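Long-range contact in endo-b-1,4-glucanase (Nasutitermes takasagoensis, PDB 1KS8), which probably hydrolyses internal beta-1,4-glucosidic linkages of cellulose and related beta-glucans, as a termite cellulase of glycoside hydrolase family 9: residues Y5-Q19 and T415-V429. Sequence-based numbering, arbitrary orientation.
Sequences YKQVLRDSLLFYEAQ and TDYNAGFQSALAALV
Gln422 and Tyr16 are the two bumps that lock helix 5-18 against helix 415-429, each fitting knob-into-hole on the opposite helix. The helices run nearly antiparallel, with axes 9.0 Å apart at closest approach. The Gln422 knob drops among Leu9, Ser12, Leu13 and Tyr16; CG stands anti to the backbone N (chi1 -172°) and the chain runs on extended, carrying the amide deep into the hollow. Leu9 CD1 presses on Gln422 CG at 3.4 Å, and Leu13 CD2 flanks Gln422 NE2, which is hydrogen-bonded to Tyr83 OH. In return, the Tyr16 ring enters the hole formed by Thr415, Asn418, Ala419 and Gln422, where the small side chain of Ala419 suits a hollow occupied by a phenol. Tyr16 OH donates to Thr415 O at 2.7 Å, in the carbonyl plane, while Gln422 OE1 lies at the ring edge.

Ser12 is short enough to sit between the helices: its OG donates to a lone pair of Gln422 OE1 at 2.7 Å and accepts from Asn418 ND2 at 3.0 Å, nearly straight at 166°. The Asn418 amide, whose ND2 also hydrogen-bonds Gly389 O and whose OD1 accepts from Leu391 N, slants across Phe15, its plane 34° from the ring.

Toward the other end the filling is apolar. Leu425 CD1 meets Val8 CG1 at 3.5 Å, while Leu428 CD1 lies over one face of the Tyr5 ring, 4.2 Å from its centroid, in a CH-pi contact; the Tyr5 hydroxyl reaches Asp336 and Gln332. Val429 wedges between Tyr5 CB and the Lys6 chain, and a water joins Lys6 NZ to Val429 O.

The contact thus ties the N-terminal helix to the last helix of the (alpha/alpha)6 catalytic domain. Accepting from Asn418 and donating to Gln422 fixes the buried Ser12 hydroxyl's rotation; this directional polar half aligns the helices, while the half around Leu425 adds packing without direction.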
loop_
_atom_site.group_PDB
_atom_site.type_symbol
_atom_site.label_atom_id
_atom_site.label_comp_id
_atom_site.label_asym_id
_atom_site.label_seq_id
_atom_site.Cartn_x
_atom_site.Cartn_y
_atom_site.Cartn_z
ATOM N N TYR A 5 -16.227 -12.151 1.876
ATOM C CA TYR A 5 -15.131 -11.241 2.208
ATOM C C TYR A 5 -13.903 -11.964 2.733
ATOM O O TYR A 5 -12.776 -11.531 2.496
ATOM C CB TYR A 5 -15.587 -10.198 3.232
ATOM C CG TYR A 5 -16.746 -9.354 2.762
ATOM C CD1 TYR A 5 -16.634 -8.542 1.633
ATOM C CD2 TYR A 5 -17.965 -9.385 3.433
ATOM C CE1 TYR A 5 -17.708 -7.786 1.182
ATOM C CE2 TYR A 5 -19.045 -8.636 2.992
ATOM C CZ TYR A 5 -18.914 -7.841 1.866
ATOM O OH TYR A 5 -19.996 -7.119 1.425
ATOM N N LYS A 6 -14.111 -13.058 3.457
ATOM C CA LYS A 6 -12.984 -13.819 3.979
ATOM C C LYS A 6 -12.119 -14.316 2.829
ATOM O O LYS A 6 -10.892 -14.239 2.885
ATOM C CB LYS A 6 -13.469 -15.010 4.804
ATOM C CG LYS A 6 -14.131 -14.637 6.118
ATOM C CD LYS A 6 -14.572 -15.883 6.876
ATOM C CE LYS A 6 -15.168 -15.528 8.229
ATOM N NZ LYS A 6 -16.386 -14.682 8.104
ATOM N N GLN A 7 -12.755 -14.823 1.776
ATOM C CA GLN A 7 -11.996 -15.321 0.641
ATOM C C GLN A 7 -11.375 -14.192 -0.176
ATOM O O GLN A 7 -10.294 -14.364 -0.735
ATOM C CB GLN A 7 -12.864 -16.209 -0.257
ATOM C CG GLN A 7 -12.074 -16.882 -1.380
ATOM C CD GLN A 7 -10.888 -17.688 -0.864
ATOM O OE1 GLN A 7 -9.756 -17.520 -1.329
ATOM N NE2 GLN A 7 -11.143 -18.571 0.094
ATOM N N VAL A 8 -12.038 -13.041 -0.263
ATOM C CA VAL A 8 -11.440 -11.947 -1.020
ATOM C C VAL A 8 -10.182 -11.499 -0.273
ATOM O O VAL A 8 -9.177 -11.154 -0.895
ATOM C CB VAL A 8 -12.414 -10.760 -1.204
ATOM C CG1 VAL A 8 -11.759 -9.682 -2.062
ATOM C CG2 VAL A 8 -13.691 -11.239 -1.878
ATOM N N LEU A 9 -10.234 -11.524 1.059
ATOM C CA LEU A 9 -9.075 -11.154 1.876
ATOM C C LEU A 9 -7.925 -12.113 1.562
ATOM O O LEU A 9 -6.788 -11.689 1.358
ATOM C CB LEU A 9 -9.420 -11.222 3.371
ATOM C CG LEU A 9 -8.282 -10.973 4.373
ATOM C CD1 LEU A 9 -7.591 -9.651 4.079
ATOM C CD2 LEU A 9 -8.849 -10.964 5.786
ATOM N N ARG A 10 -8.225 -13.408 1.521
ATOM C CA ARG A 10 -7.205 -14.401 1.202
ATOM C C ARG A 10 -6.681 -14.154 -0.212
ATOM O O ARG A 10 -5.488 -14.306 -0.474
ATOM C CB ARG A 10 -7.781 -15.814 1.293
ATOM C CG ARG A 10 -8.226 -16.213 2.688
ATOM C CD ARG A 10 -8.848 -17.606 2.698
ATOM N NE ARG A 10 -9.565 -17.856 3.943
ATOM C CZ ARG A 10 -10.863 -18.131 4.019
ATOM N NH1 ARG A 10 -11.603 -18.198 2.919
ATOM N NH2 ARG A 10 -11.426 -18.332 5.203
ATOM N N ASP A 11 -7.575 -13.775 -1.122
ATOM C CA ASP A 11 -7.175 -13.503 -2.501
ATOM C C ASP A 11 -6.219 -12.316 -2.549
ATOM O O ASP A 11 -5.229 -12.337 -3.277
ATOM C CB ASP A 11 -8.394 -13.195 -3.375
ATOM C CG ASP A 11 -9.218 -14.428 -3.708
ATOM O OD1 ASP A 11 -10.274 -14.257 -4.353
ATOM O OD2 ASP A 11 -8.823 -15.554 -3.341
ATOM N N SER A 12 -6.519 -11.275 -1.777
ATOM C CA SER A 12 -5.657 -10.098 -1.752
ATOM C C SER A 12 -4.257 -10.489 -1.275
ATOM O O SER A 12 -3.253 -9.977 -1.770
ATOM C CB SER A 12 -6.254 -9.020 -0.842
ATOM O OG SER A 12 -5.526 -7.803 -0.943
ATOM N N LEU A 13 -4.188 -11.403 -0.313
ATOM C CA LEU A 13 -2.895 -11.855 0.172
ATOM C C LEU A 13 -2.163 -12.610 -0.936
ATOM O O LEU A 13 -0.935 -12.578 -1.001
ATOM C CB LEU A 13 -3.072 -12.727 1.420
ATOM C CG LEU A 13 -3.367 -11.891 2.672
ATOM C CD1 LEU A 13 -3.928 -12.771 3.774
ATOM C CD2 LEU A 13 -2.087 -11.185 3.123
ATOM N N LEU A 14 -2.906 -13.281 -1.816
ATOM C CA LEU A 14 -2.273 -13.986 -2.928
ATOM C C LEU A 14 -1.698 -12.959 -3.898
ATOM O O LEU A 14 -0.676 -13.203 -4.536
ATOM C CB LEU A 14 -3.278 -14.885 -3.658
ATOM C CG LEU A 14 -3.778 -16.115 -2.892
ATOM C CD1 LEU A 14 -4.784 -16.861 -3.750
ATOM C CD2 LEU A 14 -2.615 -17.027 -2.532
ATOM N N PHE A 15 -2.356 -11.810 -4.018
ATOM C CA PHE A 15 -1.833 -10.773 -4.896
ATOM C C PHE A 15 -0.482 -10.318 -4.351
ATOM O O PHE A 15 0.479 -10.176 -5.101
ATOM C CB PHE A 15 -2.786 -9.573 -4.983
ATOM C CG PHE A 15 -2.164 -8.359 -5.634
ATOM C CD1 PHE A 15 -1.713 -8.405 -6.951
ATOM C CD2 PHE A 15 -2.000 -7.179 -4.914
ATOM C CE1 PHE A 15 -1.106 -7.288 -7.539
ATOM C CE2 PHE A 15 -1.394 -6.060 -5.495
ATOM C CZ PHE A 15 -0.947 -6.115 -6.806
ATOM N N TYR A 16 -0.394 -10.090 -3.043
ATOM C CA TYR A 16 0.884 -9.663 -2.493
ATOM C C TYR A 16 1.956 -10.738 -2.677
ATOM O O TYR A 16 3.115 -10.415 -2.920
ATOM C CB TYR A 16 0.725 -9.231 -1.028
ATOM C CG TYR A 16 0.122 -7.841 -0.920
ATOM C CD1 TYR A 16 0.822 -6.723 -1.380
ATOM C CD2 TYR A 16 -1.169 -7.649 -0.428
ATOM C CE1 TYR A 16 0.248 -5.453 -1.359
ATOM C CE2 TYR A 16 -1.752 -6.381 -0.401
ATOM C CZ TYR A 16 -1.039 -5.291 -0.869
ATOM O OH TYR A 16 -1.613 -4.039 -0.853
ATOM N N GLU A 17 1.582 -12.014 -2.595
ATOM C CA GLU A 17 2.575 -13.064 -2.818
ATOM C C GLU A 17 3.078 -12.955 -4.258
ATOM O O GLU A 17 4.251 -13.204 -4.532
ATOM C CB GLU A 17 1.989 -14.468 -2.602
ATOM C CG GLU A 17 1.692 -14.837 -1.157
ATOM C CD GLU A 17 1.730 -16.337 -0.918
ATOM O OE1 GLU A 17 1.250 -16.786 0.147
ATOM O OE2 GLU A 17 2.253 -17.066 -1.789
ATOM N N ALA A 18 2.187 -12.580 -5.174
ATOM C CA ALA A 18 2.541 -12.441 -6.585
ATOM C C ALA A 18 3.465 -11.253 -6.843
ATOM O O ALA A 18 4.105 -11.179 -7.894
ATOM C CB ALA A 18 1.273 -12.303 -7.433
ATOM N N GLN A 19 3.525 -10.328 -5.886
ATOM C CA GLN A 19 4.359 -9.132 -6.005
ATOM C C GLN A 19 5.714 -9.275 -5.319
ATOM O O GLN A 19 6.534 -8.358 -5.356
ATOM C CB GLN A 19 3.637 -7.925 -5.399
ATOM C CG GLN A 19 2.368 -7.511 -6.121
ATOM C CD GLN A 19 2.627 -7.113 -7.559
ATOM O OE1 GLN A 19 2.417 -7.901 -8.480
ATOM N NE2 GLN A 19 3.101 -5.887 -7.760
ATOM N N THR A 415 0.785 -2.482 -5.658
ATOM C CA THR A 415 0.784 -2.789 -4.239
ATOM C C THR A 415 -0.023 -1.755 -3.454
ATOM O O THR A 415 -0.775 -2.119 -2.548
ATOM C CB THR A 415 2.213 -2.861 -3.669
ATOM O OG1 THR A 415 2.933 -1.676 -4.023
ATOM C CG2 THR A 415 2.940 -4.076 -4.222
ATOM N N ASP A 416 0.102 -0.472 -3.791
ATOM C CA ASP A 416 -0.664 0.511 -3.032
ATOM C C ASP A 416 -2.156 0.478 -3.336
ATOM O O ASP A 416 -2.956 0.967 -2.547
ATOM C CB ASP A 416 -0.094 1.942 -3.171
ATOM C CG ASP A 416 -0.152 2.498 -4.587
ATOM O OD1 ASP A 416 -0.809 1.915 -5.468
ATOM O OD2 ASP A 416 0.475 3.559 -4.804
ATOM N N TYR A 417 -2.539 -0.134 -4.455
ATOM C CA TYR A 417 -3.956 -0.238 -4.808
ATOM C C TYR A 417 -4.681 -1.204 -3.870
ATOM O O TYR A 417 -5.836 -0.989 -3.515
ATOM C CB TYR A 417 -4.127 -0.772 -6.232
ATOM C CG TYR A 417 -3.995 0.232 -7.354
ATOM C CD1 TYR A 417 -3.368 1.464 -7.163
ATOM C CD2 TYR A 417 -4.451 -0.083 -8.634
ATOM C CE1 TYR A 417 -3.195 2.355 -8.230
ATOM C CE2 TYR A 417 -4.285 0.792 -9.700
ATOM C CZ TYR A 417 -3.656 2.005 -9.494
ATOM O OH TYR A 417 -3.476 2.856 -10.564
ATOM N N ASN A 418 -4.000 -2.278 -3.484
ATOM C CA ASN A 418 -4.607 -3.285 -2.618
ATOM C C ASN A 418 -4.518 -3.066 -1.114
ATOM O O ASN A 418 -5.163 -3.794 -0.363
ATOM C CB ASN A 418 -4.025 -4.669 -2.926
ATOM C CG ASN A 418 -4.790 -5.396 -4.010
ATOM O OD1 ASN A 418 -4.842 -4.951 -5.155
ATOM N ND2 ASN A 418 -5.394 -6.525 -3.649
ATOM N N ALA A 419 -3.749 -2.075 -0.669
ATOM C CA ALA A 419 -3.575 -1.846 0.768
ATOM C C ALA A 419 -4.840 -1.449 1.520
ATOM O O ALA A 419 -5.275 -2.169 2.420
ATOM C CB ALA A 419 -2.475 -0.812 1.005
ATOM N N GLY A 420 -5.418 -0.305 1.173
ATOM C CA GLY A 420 -6.636 0.129 1.840
ATOM C C GLY A 420 -7.730 -0.905 1.655
ATOM O O GLY A 420 -8.476 -1.219 2.581
ATOM N N PHE A 421 -7.806 -1.433 0.437
ATOM C CA PHE A 421 -8.768 -2.460 0.049
ATOM C C PHE A 421 -8.675 -3.674 0.976
ATOM O O PHE A 421 -9.677 -4.110 1.547
ATOM C CB PHE A 421 -8.476 -2.866 -1.401
ATOM C CG PHE A 421 -9.307 -4.008 -1.916
ATOM C CD1 PHE A 421 -10.680 -3.877 -2.083
ATOM C CD2 PHE A 421 -8.695 -5.200 -2.295
ATOM C CE1 PHE A 421 -11.435 -4.920 -2.627
ATOM C CE2 PHE A 421 -9.437 -6.245 -2.839
ATOM C CZ PHE A 421 -10.808 -6.104 -3.006
ATOM N N GLN A 422 -7.469 -4.210 1.140
ATOM C CA GLN A 422 -7.288 -5.377 1.993
ATOM C C GLN A 422 -7.636 -5.092 3.449
ATOM O O GLN A 422 -8.277 -5.911 4.113
ATOM C CB GLN A 422 -5.854 -5.903 1.896
ATOM C CG GLN A 422 -5.673 -7.234 2.618
ATOM C CD GLN A 422 -4.331 -7.874 2.349
ATOM O OE1 GLN A 422 -3.968 -8.129 1.199
ATOM N NE2 GLN A 422 -3.582 -8.144 3.411
ATOM N N SER A 423 -7.224 -3.933 3.951
ATOM C CA SER A 423 -7.527 -3.589 5.331
ATOM C C SER A 423 -9.029 -3.408 5.530
ATOM O O SER A 423 -9.560 -3.742 6.590
ATOM C CB SER A 423 -6.757 -2.332 5.739
ATOM O OG SER A 423 -5.366 -2.624 5.782
ATOM N N ALA A 424 -9.714 -2.894 4.512
ATOM C CA ALA A 424 -11.160 -2.706 4.584
ATOM C C ALA A 424 -11.847 -4.068 4.622
ATOM O O ALA A 424 -12.845 -4.254 5.321
ATOM C CB ALA A 424 -11.654 -1.898 3.382
ATOM N N LEU A 425 -11.308 -5.027 3.873
ATOM C CA LEU A 425 -11.875 -6.369 3.856
ATOM C C LEU A 425 -11.750 -6.990 5.241
ATOM O O LEU A 425 -12.682 -7.627 5.729
ATOM C CB LEU A 425 -11.156 -7.239 2.822
ATOM C CG LEU A 425 -11.472 -6.918 1.359
ATOM C CD1 LEU A 425 -10.457 -7.591 0.449
ATOM C CD2 LEU A 425 -12.887 -7.381 1.036
ATOM N N ALA A 426 -10.596 -6.805 5.876
ATOM C CA ALA A 426 -10.381 -7.343 7.214
ATOM C C ALA A 426 -11.406 -6.741 8.173
ATOM O O ALA A 426 -11.935 -7.437 9.044
ATOM C CB ALA A 426 -8.967 -7.021 7.687
ATOM N N ALA A 427 -11.685 -5.451 8.012
ATOM C CA ALA A 427 -12.655 -4.769 8.861
ATOM C C ALA A 427 -14.057 -5.337 8.640
ATOM O O ALA A 427 -14.791 -5.586 9.598
ATOM C CB ALA A 427 -12.642 -3.268 8.571
ATOM N N LEU A 428 -14.431 -5.545 7.382
ATOM C CA LEU A 428 -15.750 -6.089 7.084
ATOM C C LEU A 428 -15.909 -7.478 7.691
ATOM O O LEU A 428 -16.973 -7.813 8.207
ATOM C CB LEU A 428 -15.979 -6.133 5.572
ATOM C CG LEU A 428 -16.081 -4.747 4.925
ATOM C CD1 LEU A 428 -16.176 -4.889 3.412
ATOM C CD2 LEU A 428 -17.295 -4.004 5.472
ATOM N N VAL A 429 -14.850 -8.281 7.641
ATOM C CA VAL A 429 -14.907 -9.618 8.218
ATOM C C VAL A 429 -15.034 -9.514 9.736
ATOM O O VAL A 429 -15.813 -10.243 10.354
ATOM C CB VAL A 429 -13.646 -10.445 7.880
ATOM C CG1 VAL A 429 -13.684 -11.774 8.624
ATOM C CG2 VAL A 429 -13.567 -10.685 6.381
HETATM O O HOH W 1 -17.417 -12.388 9.307
#